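Local coordinates for DnaJ homolog subfamily C member 3 (PDB 3IEG), which acts as a co-chaperone in the unfolded protein response of the endoplasmic reticulum, binding misfolded proteins through its TPR repeats and inhibiting the GCN2 kinase that phosphorylates eIF-2-alpha, at residues L87-L98 against A110-Q121. Residues are numbered along the deposited sequence; the frame is centred on the assembly and turned at random.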
loop_
_atom_site.group_PDB
_atom_site.type_symbol
_atom_site.label_atom_id
_atom_site.label_comp_id
_atom_site.label_asym_id
_atom_site.label_seq_id
_atom_site.Cartn_x
_atom_site.Cartn_y
_atom_site.Cartn_z
ATOM N N LEU A 87 20.924 3.901 12.942
ATOM C CA LEU A 87 22.178 3.160 13.022
ATOM C C LEU A 87 23.245 3.828 13.872
ATOM O O LEU A 87 23.913 3.169 14.658
ATOM C CB LEU A 87 22.721 2.837 11.628
ATOM C CG LEU A 87 21.782 2.035 10.719
ATOM C CD1 LEU A 87 22.452 1.810 9.397
ATOM C CD2 LEU A 87 21.339 0.704 11.328
ATOM N N ASP A 88 23.394 5.134 13.734
ATOM C CA ASP A 88 24.362 5.864 14.541
ATOM C C ASP A 88 24.067 5.785 16.034
ATOM O O ASP A 88 24.979 5.566 16.838
ATOM C CB ASP A 88 24.456 7.316 14.072
ATOM C CG ASP A 88 25.077 7.433 12.686
ATOM O OD1 ASP A 88 25.621 6.424 12.185
ATOM O OD2 ASP A 88 25.020 8.530 12.094
ATOM N N GLU A 89 22.802 5.953 16.400
ATOM C CA GLU A 89 22.394 5.886 17.796
ATOM C C GLU A 89 22.443 4.469 18.352
ATOM O O GLU A 89 22.678 4.275 19.541
ATOM C CB GLU A 89 20.987 6.437 17.965
ATOM C CG GLU A 89 20.879 7.902 17.705
ATOM C CD GLU A 89 19.556 8.244 17.102
ATOM O OE1 GLU A 89 19.522 8.466 15.868
ATOM O OE2 GLU A 89 18.546 8.257 17.849
ATOM N N ALA A 90 22.211 3.485 17.494
ATOM C CA ALA A 90 22.319 2.096 17.900
ATOM C C ALA A 90 23.761 1.769 18.287
ATOM O O ALA A 90 24.026 1.312 19.406
ATOM C CB ALA A 90 21.834 1.173 16.794
ATOM N N GLU A 91 24.682 2.018 17.357
ATOM C CA GLU A 91 26.094 1.777 17.567
ATOM C C GLU A 91 26.575 2.501 18.824
ATOM O O GLU A 91 27.293 1.926 19.649
ATOM C CB GLU A 91 26.887 2.222 16.341
ATOM C CG GLU A 91 26.680 1.330 15.142
ATOM C CD GLU A 91 27.515 1.732 13.957
ATOM O OE1 GLU A 91 27.581 2.946 13.664
ATOM O OE2 GLU A 91 28.100 0.839 13.300
ATOM N N ASP A 92 26.149 3.750 18.981
ATOM C CA ASP A 92 26.495 4.517 20.150
ATOM C C ASP A 92 26.082 3.777 21.427
ATOM O O ASP A 92 26.884 3.651 22.354
ATOM C CB ASP A 92 25.855 5.892 20.083
ATOM C CG ASP A 92 26.399 6.831 21.130
ATOM O OD1 ASP A 92 27.448 7.457 20.872
ATOM O OD2 ASP A 92 25.789 6.943 22.214
ATOM N N ASP A 93 24.848 3.273 21.467
ATOM C CA ASP A 93 24.352 2.515 22.619
ATOM C C ASP A 93 25.103 1.207 22.855
ATOM O O ASP A 93 25.543 0.949 23.974
ATOM C CB ASP A 93 22.844 2.265 22.531
ATOM C CG ASP A 93 22.042 3.281 23.313
ATOM O OD1 ASP A 93 22.649 4.155 23.952
ATOM O OD2 ASP A 93 20.799 3.212 23.306
ATOM N N PHE A 94 25.264 0.401 21.811
ATOM C CA PHE A 94 26.021 -0.834 21.923
ATOM C C PHE A 94 27.454 -0.574 22.365
ATOM O O PHE A 94 27.968 -1.265 23.237
ATOM C CB PHE A 94 26.042 -1.585 20.601
ATOM C CG PHE A 94 24.696 -2.059 20.137
ATOM C CD1 PHE A 94 23.917 -2.896 20.936
ATOM C CD2 PHE A 94 24.223 -1.700 18.874
ATOM C CE1 PHE A 94 22.683 -3.330 20.503
ATOM C CE2 PHE A 94 22.988 -2.152 18.424
ATOM C CZ PHE A 94 22.220 -2.968 19.235
ATOM N N LYS A 95 28.104 0.419 21.764
ATOM C CA LYS A 95 29.466 0.764 22.144
ATOM C C LYS A 95 29.574 1.152 23.629
ATOM O O LYS A 95 30.503 0.727 24.313
ATOM C CB LYS A 95 30.030 1.871 21.236
ATOM C CG LYS A 95 30.664 1.362 19.947
ATOM C CD LYS A 95 30.926 2.478 18.923
ATOM C CE LYS A 95 31.544 1.886 17.634
ATOM N NZ LYS A 95 31.162 2.587 16.347
ATOM N N LYS A 96 28.634 1.952 24.124
ATOM C CA LYS A 96 28.654 2.357 25.533
ATOM C C LYS A 96 28.377 1.192 26.506
ATOM O O LYS A 96 28.869 1.191 27.643
ATOM C CB LYS A 96 27.682 3.505 25.779
ATOM C CG LYS A 96 28.132 4.848 25.200
ATOM C CD LYS A 96 27.150 5.960 25.568
ATOM C CE LYS A 96 27.582 7.316 25.017
ATOM N NZ LYS A 96 26.498 8.352 25.129
ATOM N N VAL A 97 27.586 0.219 26.048
ATOM C CA VAL A 97 27.345 -1.020 26.767
ATOM C C VAL A 97 28.675 -1.747 27.005
ATOM O O VAL A 97 28.955 -2.188 28.130
ATOM C CB VAL A 97 26.343 -1.931 25.991
ATOM C CG1 VAL A 97 26.490 -3.395 26.386
ATOM C CG2 VAL A 97 24.900 -1.452 26.174
ATOM N N LEU A 98 29.498 -1.844 25.959
ATOM C CA LEU A 98 30.795 -2.501 26.055
ATOM C C LEU A 98 31.697 -1.860 27.113
ATOM O O LEU A 98 32.556 -2.527 27.672
ATOM C CB LEU A 98 31.505 -2.517 24.699
ATOM C CG LEU A 98 30.917 -3.411 23.609
ATOM C CD1 LEU A 98 31.692 -3.255 22.323
ATOM C CD2 LEU A 98 30.902 -4.867 24.036
ATOM N N ALA A 110 26.070 -7.324 22.458
ATOM C CA ALA A 110 26.476 -6.017 21.952
ATOM C C ALA A 110 27.527 -6.081 20.845
ATOM O O ALA A 110 27.477 -5.287 19.910
ATOM C CB ALA A 110 26.943 -5.128 23.080
ATOM N N GLU A 111 28.476 -7.010 20.944
ATOM C CA GLU A 111 29.477 -7.206 19.883
ATOM C C GLU A 111 28.810 -7.740 18.619
ATOM O O GLU A 111 29.140 -7.333 17.500
ATOM C CB GLU A 111 30.593 -8.165 20.326
ATOM C CG GLU A 111 31.465 -7.645 21.465
ATOM C CD GLU A 111 32.554 -6.666 21.027
ATOM O OE1 GLU A 111 33.543 -6.518 21.789
ATOM O OE2 GLU A 111 32.438 -6.043 19.939
ATOM N N SER A 112 27.868 -8.654 18.821
ATOM C CA SER A 112 27.092 -9.236 17.742
ATOM C C SER A 112 26.262 -8.154 17.019
ATOM O O SER A 112 26.163 -8.146 15.781
ATOM C CB SER A 112 26.197 -10.331 18.307
ATOM O OG SER A 112 25.355 -10.863 17.312
ATOM N N GLN A 113 25.691 -7.233 17.797
ATOM C CA GLN A 113 24.885 -6.164 17.237
ATOM C C GLN A 113 25.725 -5.058 16.579
ATOM O O GLN A 113 25.234 -4.360 15.693
ATOM C CB GLN A 113 23.946 -5.586 18.297
ATOM C CG GLN A 113 22.841 -6.531 18.798
ATOM C CD GLN A 113 21.788 -6.820 17.749
ATOM O OE1 GLN A 113 22.033 -7.555 16.796
ATOM N NE2 GLN A 113 20.600 -6.253 17.928
ATOM N N LEU A 114 26.984 -4.910 16.991
ATOM C CA LEU A 114 27.884 -3.936 16.366
ATOM C C LEU A 114 28.397 -4.407 15.020
ATOM O O LEU A 114 28.634 -3.589 14.127
ATOM C CB LEU A 114 29.066 -3.556 17.271
ATOM C CG LEU A 114 28.837 -2.499 18.361
ATOM C CD1 LEU A 114 30.099 -2.354 19.177
ATOM C CD2 LEU A 114 28.410 -1.130 17.821
ATOM N N VAL A 115 28.572 -5.721 14.873
ATOM C CA VAL A 115 28.959 -6.278 13.578
ATOM C C VAL A 115 27.825 -6.008 12.605
ATOM O O VAL A 115 28.055 -5.486 11.513
ATOM C CB VAL A 115 29.283 -7.787 13.638
ATOM C CG1 VAL A 115 29.444 -8.373 12.223
ATOM C CG2 VAL A 115 30.543 -8.036 14.469
ATOM N N LYS A 116 26.603 -6.312 13.037
ATOM C CA LYS A 116 25.436 -6.187 12.187
ATOM C C LYS A 116 25.054 -4.747 11.837
ATOM O O LYS A 116 24.623 -4.489 10.717
ATOM C CB LYS A 116 24.243 -6.905 12.803
ATOM C CG LYS A 116 23.251 -7.381 11.766
ATOM C CD LYS A 116 21.992 -7.882 12.426
ATOM C CE LYS A 116 22.202 -9.227 13.139
ATOM N NZ LYS A 116 20.888 -9.884 13.411
ATOM N N ALA A 117 25.192 -3.827 12.791
ATOM C CA ALA A 117 24.911 -2.409 12.562
ATOM C C ALA A 117 25.823 -1.866 11.472
ATOM O O ALA A 117 25.393 -1.159 10.562
ATOM C CB ALA A 117 25.097 -1.617 13.840
ATOM N N ASP A 118 27.089 -2.233 11.577
ATOM C CA ASP A 118 28.097 -1.823 10.642
ATOM C C ASP A 118 27.859 -2.378 9.230
ATOM O O ASP A 118 28.161 -1.700 8.246
ATOM C CB ASP A 118 29.463 -2.234 11.167
ATOM C CG ASP A 118 30.567 -1.571 10.423
ATOM O OD1 ASP A 118 30.828 -0.389 10.715
ATOM O OD2 ASP A 118 31.149 -2.219 9.524
ATOM N N GLU A 119 27.335 -3.598 9.126
ATOM C CA GLU A 119 26.830 -4.105 7.859
ATOM C C GLU A 119 25.736 -3.186 7.290
ATOM O O GLU A 119 25.804 -2.767 6.137
ATOM C CB GLU A 119 26.211 -5.466 8.053
ATOM C CG GLU A 119 27.098 -6.629 7.837
ATOM C CD GLU A 119 26.348 -7.933 8.086
ATOM O OE1 GLU A 119 26.773 -8.700 8.990
ATOM O OE2 GLU A 119 25.321 -8.174 7.395
HETATM N N MSE A 120 24.731 -2.893 8.115
HETATM C CA MSE A 120 23.613 -2.021 7.741
HETATM C C MSE A 120 24.087 -0.641 7.335
HETATM O O MSE A 120 23.560 -0.048 6.390
HETATM C CB MSE A 120 22.604 -1.893 8.893
HETATM C CG MSE A 120 22.087 -3.213 9.390
HETATM SE SE MSE A 120 21.295 -4.255 7.948
HETATM C CE MSE A 120 19.589 -3.395 8.056
ATOM N N GLN A 121 25.084 -0.146 8.061
ATOM C CA GLN A 121 25.637 1.182 7.865
ATOM C C GLN A 121 26.315 1.281 6.484
ATOM O O GLN A 121 26.229 2.301 5.805
ATOM C CB GLN A 121 26.613 1.488 9.008
ATOM C CG GLN A 121 26.945 2.949 9.182
ATOM C CD GLN A 121 25.911 3.714 9.978
ATOM O OE1 GLN A 121 25.988 3.778 11.203
ATOM N NE2 GLN A 121 24.957 4.334 9.280
#
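With CG of Phe-94 turned beside its own backbone N (chi1 -64°), the phenyl ring reaches across to helix 110-121, where CB of Gln-113 lies over one of its faces; the bend of Gln-113 at its second torsion (chi2 -69°) carries the amide on toward His-79 of helix 71-84, whose ND1 is hydrogen-bonded to NE2 of Gln-113. The meeting with the ring is a CH-pi contact: CB of Gln-113 stands 3.4 Å from the centroid of the Phe-94 ring, shifted toward the rim, with CZ the nearest ring atom. Leu-114 fits as a knob among Glu-91, Phe-94, Lys-95 and Leu-98. Its CD2 branch packs 3.7 Å from CB of Phe-94, while CD1 meets CD1 of Leu-98 at 3.6 Å. In the reverse sense Glu-91, its chain extended beyond CG, enters the hole formed by Leu-114, Ala-117, Asp-118 and Gln-121, and its CG rests 3.6 Å from CB of Ala-117. The two helices run nearly antiparallel, at 152°, as neighbours in the helical stack of the TPR domain: helix 87-98 is the second helix of TPR 3, and the long helix 104-132 leads on into TPR 4. Replacing Phe-94 by an alanine would probably open a gap under CB of Gln-113 and take away the surface on which the CH-pi contact rests. Near the start of helix 87-98, CD1 of Leu-87 touches CB of Met-120, a selenomethionine, at 3.7 Å, the two side chains crossing at about a right angle. Met-120 also packs against Ile-146 and Val-149 of helix 136-149. At the other end, CG1 of Val-97 packs against CB of Ala-110 at 3.8 Å.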